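Side-chain contacts in DNA fragmentation factor subunit beta (Mus musculus, PDB 1V0D), which cleaves chromosomal DNA during apoptosis as the caspase-activated nuclease, and so drives DNA fragmentation and chromatin condensation: residues A[164-169]-A[259-264]; A[240-245]-A[304-309]. One frame throughout, in Å; residues are numbered along the deposited sequence.

How the interactions relate
Interactions 1 and 2 lie about 15 Å apart, centre to centre, in the DFF40 nuclease part of the chain, and their segments alternate along it: 164-169, 240-245, 259-264, 304-309. Strand 260-263 of interaction 1 pairs antiparallel with strand 300-303, which runs straight into the loop 304-309 of interaction 2, so the two contacts are joined through one two-stranded antiparallel sheet. They also touch directly: Trp259 packs on Ile244 and His304, and Asp262 meets His308, both residues binding the magnesium ion. Interaction 1 fastens this sheet to helix 155-175, while interaction 2 ties the loop that follows strand 300-303 to the zinc ion.

Interaction 1 (A[164-169]-A[259-264]); sequences ESRIRG and WNLDHI. With MG (magnesium ion), chain C.
Arg166 reaches Trp259 because its CG stands anti to the carbonyl carbon (chi1 -50°) and the chain then runs extended from CG to NE, carrying the guanidinium across from the helix to the start of strand 260-263. What it grips is a backbone oxygen. NH1 donates to Trp259 O at 2.7 Å, with an N-H...O angle of 158°. Measured at the carbonyl, the donor comes in at a C=O...N angle of 143°, tilted a little from the carbonyl plane. NH2 of Arg166 adds a second, weak bond to Trp259 O at 3.1 Å, so both terminal nitrogens converge on one oxygen, which lies at the edge of the guanidinium, almost exactly in its plane. That forked grip should limit the swing of the group about the NE-CZ end of the chain.

A water extends the hold: it accepts from Arg166 NH1 and from Leu261 N, at 3.1 Å in each case, and so bridges the arginine to the backbone amide two residues beyond Trp259. The Leu261 side chain points toward the helix, its CG 4.5 Å from Arg166 NH1. The following residue, Asp262, plays no part in this grip; its OD1 binds the magnesium ion at 2.3 Å, in a site shared with His308.

Beyond the two segments, Arg166 NH2 also makes a weak hydrogen bond to Phe256 O, just after helix 250-255, and Ile167 packs on Asn206. Helix 155-175 faces strand 260-263, whose backbone pairs antiparallel with strand 300-303, Asn260 bonding to Val303 and Asp262 to Lys301, while Leu261 packs on Leu300 and Leu302.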
loop_
_atom_site.group_PDB
_atom_site.type_symbol
_atom_site.label_atom_id
_atom_site.label_comp_id
_atom_site.label_asym_id
_atom_site.label_seq_id
_atom_site.Cartn_x
_atom_site.Cartn_y
_atom_site.Cartn_z
ATOM N N GLU A 164 9.090 -14.767 2.234
ATOM C CA GLU A 164 10.409 -15.100 1.689
ATOM C C GLU A 164 10.843 -14.093 0.636
ATOM O O GLU A 164 12.029 -13.819 0.472
ATOM C CB GLU A 164 10.387 -16.477 1.040
ATOM C CG GLU A 164 10.224 -17.626 2.001
ATOM C CD GLU A 164 10.088 -18.950 1.272
ATOM O OE1 GLU A 164 10.801 -19.131 0.250
ATOM O OE2 GLU A 164 9.279 -19.800 1.726
ATOM N N SER A 165 9.868 -13.546 -0.078
ATOM C CA SER A 165 10.136 -12.585 -1.128
ATOM C C SER A 165 10.625 -11.258 -0.583
ATOM O O SER A 165 11.587 -10.686 -1.102
ATOM C CB SER A 165 8.879 -12.377 -1.958
ATOM O OG SER A 165 8.452 -13.617 -2.498
ATOM N N ARG A 166 9.968 -10.758 0.457
ATOM C CA ARG A 166 10.381 -9.487 1.024
ATOM C C ARG A 166 11.812 -9.636 1.489
ATOM O O ARG A 166 12.673 -8.806 1.193
ATOM C CB ARG A 166 9.512 -9.113 2.216
ATOM C CG ARG A 166 8.031 -9.198 1.963
ATOM C CD ARG A 166 7.273 -8.655 3.155
ATOM N NE ARG A 166 5.829 -8.653 2.947
ATOM C CZ ARG A 166 5.023 -7.740 3.474
ATOM N NH1 ARG A 166 5.548 -6.777 4.227
ATOM N NH2 ARG A 166 3.709 -7.775 3.240
ATOM N N ILE A 167 12.066 -10.721 2.205
ATOM C CA ILE A 167 13.387 -10.967 2.746
ATOM C C ILE A 167 14.439 -11.223 1.688
ATOM O O ILE A 167 15.591 -10.812 1.842
ATOM C CB ILE A 167 13.314 -12.100 3.780
ATOM C CG1 ILE A 167 12.653 -11.542 5.039
ATOM C CG2 ILE A 167 14.695 -12.656 4.093
ATOM C CD1 ILE A 167 12.297 -12.585 6.048
ATOM N N ARG A 168 14.049 -11.880 0.603
ATOM C CA ARG A 168 14.987 -12.142 -0.481
ATOM C C ARG A 168 15.239 -10.797 -1.136
ATOM O O ARG A 168 16.314 -10.545 -1.682
ATOM C CB ARG A 168 14.370 -13.095 -1.486
ATOM C CG ARG A 168 15.338 -14.109 -2.021
ATOM C CD ARG A 168 14.573 -15.329 -2.469
ATOM N NE ARG A 168 15.444 -16.395 -2.940
ATOM C CZ ARG A 168 15.040 -17.652 -3.075
ATOM N NH1 ARG A 168 13.785 -17.969 -2.768
ATOM N NH2 ARG A 168 15.882 -18.587 -3.505
ATOM N N GLY A 169 14.228 -9.934 -1.068
ATOM C CA GLY A 169 14.338 -8.599 -1.619
ATOM C C GLY A 169 15.377 -7.815 -0.841
ATOM O O GLY A 169 16.162 -7.068 -1.417
ATOM N N TRP A 259 1.075 -3.960 4.702
ATOM C CA TRP A 259 1.715 -4.118 6.005
ATOM C C TRP A 259 3.185 -4.328 5.714
ATOM O O TRP A 259 3.546 -5.154 4.880
ATOM C CB TRP A 259 1.152 -5.311 6.759
ATOM C CG TRP A 259 -0.130 -4.979 7.411
ATOM C CD1 TRP A 259 -1.278 -4.569 6.798
ATOM C CD2 TRP A 259 -0.418 -5.033 8.812
ATOM N NE1 TRP A 259 -2.270 -4.368 7.731
ATOM C CE2 TRP A 259 -1.768 -4.646 8.977
ATOM C CE3 TRP A 259 0.334 -5.374 9.948
ATOM C CZ2 TRP A 259 -2.383 -4.590 10.230
ATOM C CZ3 TRP A 259 -0.278 -5.320 11.192
ATOM C CH2 TRP A 259 -1.624 -4.930 11.322
ATOM N N ASN A 260 4.029 -3.584 6.410
ATOM C CA ASN A 260 5.458 -3.627 6.173
ATOM C C ASN A 260 6.288 -4.293 7.291
ATOM O O ASN A 260 5.886 -4.284 8.455
ATOM C CB ASN A 260 5.885 -2.173 5.954
ATOM C CG ASN A 260 7.288 -2.033 5.439
ATOM O OD1 ASN A 260 8.232 -1.820 6.207
ATOM N ND2 ASN A 260 7.441 -2.141 4.125
ATOM N N LEU A 261 7.417 -4.905 6.922
ATOM C CA LEU A 261 8.359 -5.487 7.891
ATOM C C LEU A 261 9.431 -4.390 7.987
ATOM O O LEU A 261 10.425 -4.403 7.257
ATOM C CB LEU A 261 9.000 -6.773 7.367
ATOM C CG LEU A 261 8.257 -8.098 7.531
ATOM C CD1 LEU A 261 9.188 -9.248 7.154
ATOM C CD2 LEU A 261 7.793 -8.263 8.951
ATOM N N ASP A 262 9.212 -3.436 8.882
ATOM C CA ASP A 262 10.088 -2.281 9.021
ATOM C C ASP A 262 11.324 -2.469 9.901
ATOM O O ASP A 262 11.219 -2.888 11.054
ATOM C CB ASP A 262 9.218 -1.103 9.501
ATOM C CG ASP A 262 9.994 0.193 9.695
ATOM O OD1 ASP A 262 10.745 0.625 8.786
ATOM O OD2 ASP A 262 9.823 0.796 10.777
ATOM N N HIS A 263 12.495 -2.168 9.339
ATOM C CA HIS A 263 13.756 -2.274 10.069
ATOM C C HIS A 263 13.851 -1.150 11.109
ATOM O O HIS A 263 13.758 0.032 10.756
ATOM C CB HIS A 263 14.951 -2.141 9.119
ATOM C CG HIS A 263 15.129 -3.296 8.181
ATOM N ND1 HIS A 263 14.317 -3.505 7.087
ATOM C CD2 HIS A 263 16.050 -4.292 8.160
ATOM C CE1 HIS A 263 14.732 -4.576 6.433
ATOM N NE2 HIS A 263 15.781 -5.071 7.063
ATOM N N ILE A 264 14.044 -1.509 12.377
ATOM C CA ILE A 264 14.162 -0.508 13.424
ATOM C C ILE A 264 15.417 0.317 13.171
ATOM O O ILE A 264 15.380 1.544 13.194
ATOM C CB ILE A 264 14.239 -1.153 14.803
ATOM C CG1 ILE A 264 13.034 -2.091 14.993
ATOM C CG2 ILE A 264 14.247 -0.064 15.878
ATOM C CD1 ILE A 264 13.003 -2.809 16.325
HETATM MG MG MG C . 11.483 0.962 6.636
HETATM O O HOH W 1 8.284 -5.412 3.954
#

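Interaction 2 (A[240-245]-A[304-309]). With ZN (zinc ion), chain B.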
loop_
_atom_site.group_PDB
_atom_site.type_symbol
_atom_site.label_atom_id
_atom_site.label_comp_id
_atom_site.label_asym_id
_atom_site.label_seq_id
_atom_site.Cartn_x
_atom_site.Cartn_y
_atom_site.Cartn_z
ATOM N N SER A 240 -3.300 2.242 17.944
ATOM C CA SER A 240 -4.573 2.062 17.252
ATOM C C SER A 240 -5.043 0.616 17.361
ATOM O O SER A 240 -6.221 0.313 17.153
ATOM C CB SER A 240 -4.434 2.447 15.780
ATOM O OG SER A 240 -3.840 3.726 15.645
ATOM N N LYS A 241 -4.110 -0.268 17.699
ATOM C CA LYS A 241 -4.392 -1.693 17.843
ATOM C C LYS A 241 -4.804 -2.356 16.534
ATOM O O LYS A 241 -5.827 -3.037 16.460
ATOM C CB LYS A 241 -5.469 -1.905 18.897
ATOM C CG LYS A 241 -5.020 -1.498 20.275
ATOM C CD LYS A 241 -5.968 -2.035 21.322
ATOM C CE LYS A 241 -5.496 -1.695 22.719
ATOM N NZ LYS A 241 -6.466 -2.213 23.729
ATOM N N HIS A 242 -3.985 -2.152 15.510
ATOM C CA HIS A 242 -4.212 -2.706 14.183
ATOM C C HIS A 242 -3.969 -4.202 14.166
ATOM O O HIS A 242 -2.991 -4.676 14.742
ATOM C CB HIS A 242 -3.237 -2.088 13.188
ATOM C CG HIS A 242 -3.364 -0.607 13.046
ATOM N ND1 HIS A 242 -2.272 0.231 13.063
ATOM C CD2 HIS A 242 -4.436 0.181 12.800
ATOM C CE1 HIS A 242 -2.663 1.471 12.828
ATOM N NE2 HIS A 242 -3.972 1.467 12.662
ATOM N N SER A 243 -4.849 -4.946 13.509
ATOM C CA SER A 243 -4.667 -6.384 13.374
ATOM C C SER A 243 -5.114 -6.747 11.964
ATOM O O SER A 243 -5.660 -5.915 11.244
ATOM C CB SER A 243 -5.474 -7.160 14.419
ATOM O OG SER A 243 -6.866 -7.128 14.168
ATOM N N ILE A 244 -4.877 -7.981 11.554
ATOM C CA ILE A 244 -5.262 -8.384 10.216
ATOM C C ILE A 244 -5.062 -9.877 10.061
ATOM O O ILE A 244 -4.077 -10.428 10.559
ATOM C CB ILE A 244 -4.404 -7.655 9.155
ATOM C CG1 ILE A 244 -4.931 -7.966 7.749
ATOM C CG2 ILE A 244 -2.937 -8.083 9.288
ATOM C CD1 ILE A 244 -4.201 -7.226 6.631
ATOM N N ASN A 245 -6.001 -10.536 9.386
ATOM C CA ASN A 245 -5.880 -11.969 9.163
ATOM C C ASN A 245 -5.919 -12.218 7.669
ATOM O O ASN A 245 -6.974 -12.479 7.090
ATOM C CB ASN A 245 -7.004 -12.732 9.867
ATOM C CG ASN A 245 -6.769 -14.241 9.875
ATOM O OD1 ASN A 245 -7.163 -14.936 10.815
ATOM N ND2 ASN A 245 -6.133 -14.754 8.823
ATOM N N HIS A 304 1.428 -1.916 10.429
ATOM C CA HIS A 304 0.338 -1.554 9.541
ATOM C C HIS A 304 0.892 -0.290 8.890
ATOM O O HIS A 304 1.772 0.353 9.447
ATOM C CB HIS A 304 -0.901 -1.274 10.394
ATOM C CG HIS A 304 -2.012 -0.568 9.681
ATOM N ND1 HIS A 304 -1.933 0.760 9.311
ATOM C CD2 HIS A 304 -3.270 -0.970 9.383
ATOM C CE1 HIS A 304 -3.100 1.147 8.826
ATOM N NE2 HIS A 304 -3.927 0.118 8.860
ATOM N N ILE A 305 0.404 0.067 7.715
ATOM C CA ILE A 305 0.943 1.231 7.022
ATOM C C ILE A 305 0.870 2.556 7.794
ATOM O O ILE A 305 1.714 3.437 7.606
ATOM C CB ILE A 305 0.271 1.395 5.632
ATOM C CG1 ILE A 305 0.969 2.510 4.857
ATOM C CG2 ILE A 305 -1.227 1.655 5.796
ATOM C CD1 ILE A 305 0.443 2.701 3.473
ATOM N N ALA A 306 -0.121 2.694 8.668
ATOM C CA ALA A 306 -0.276 3.927 9.440
ATOM C C ALA A 306 0.765 4.039 10.571
ATOM O O ALA A 306 0.905 5.091 11.208
ATOM C CB ALA A 306 -1.695 4.006 10.019
ATOM N N CYS A 307 1.479 2.945 10.815
ATOM C CA CYS A 307 2.495 2.903 11.853
ATOM C C CYS A 307 3.851 2.666 11.235
ATOM O O CYS A 307 4.733 2.109 11.875
ATOM C CB CYS A 307 2.208 1.784 12.860
ATOM S SG CYS A 307 0.753 2.072 13.857
ATOM N N HIS A 308 4.007 3.048 9.974
ATOM C CA HIS A 308 5.290 2.902 9.314
ATOM C C HIS A 308 5.807 4.308 9.130
ATOM O O HIS A 308 5.503 4.952 8.132
ATOM C CB HIS A 308 5.161 2.244 7.942
ATOM C CG HIS A 308 6.480 1.965 7.282
ATOM N ND1 HIS A 308 6.587 1.570 5.967
ATOM C CD2 HIS A 308 7.744 1.974 7.772
ATOM C CE1 HIS A 308 7.856 1.345 5.675
ATOM N NE2 HIS A 308 8.580 1.581 6.754
ATOM N N LYS A 309 6.555 4.803 10.104
ATOM C CA LYS A 309 7.107 6.133 9.979
ATOM C C LYS A 309 8.198 6.055 8.925
ATOM O O LYS A 309 9.133 5.268 9.041
ATOM C CB LYS A 309 7.669 6.611 11.317
ATOM C CG LYS A 309 6.587 6.783 12.367
ATOM C CD LYS A 309 7.112 7.345 13.682
ATOM C CE LYS A 309 5.968 7.458 14.692
ATOM N NZ LYS A 309 6.410 7.927 16.037
HETATM ZN ZN ZN B . -0.359 0.185 14.201
#
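His242 and His304 lay their rings face to face, planes 13° apart and centroids 3.7 Å from each other, and this stack is the tight part of the contact. The closest approach is at its rim, where His242 ND1 comes within 3.4 Å of His304 CB. With CG anti to the backbone N (chi1 166°), His304 swings its ring over the face of His242; Ala306 N donates to His304 ND1 at 2.7 Å, close to the ring plane, which fixes how that ring is turned. Ala306 CB approaches His242 CE1 obliquely at 3.9 Å. At the edge of the same ring sits Cys307 SG, 3.6 Å from His242 CE1, because both residues bind the zinc ion: His242 ND1 and Cys307 SG each stand 2.2 Å from it.

The outer face of His242 is looser, covered by CB of the exposed Ser240 from its own segment. At the NE2 end of His242, Glu251 of the second subunit accepts a hydrogen bond, which would probably polarise the imidazole toward the metal; Arg250 of that subunit bonds to Ala306 O.

Cys229 and Cys238 complete the ligand set of three cysteines and one histidine, probably a structural zinc, built into the His-Me finger nuclease domain next to its magnesium site.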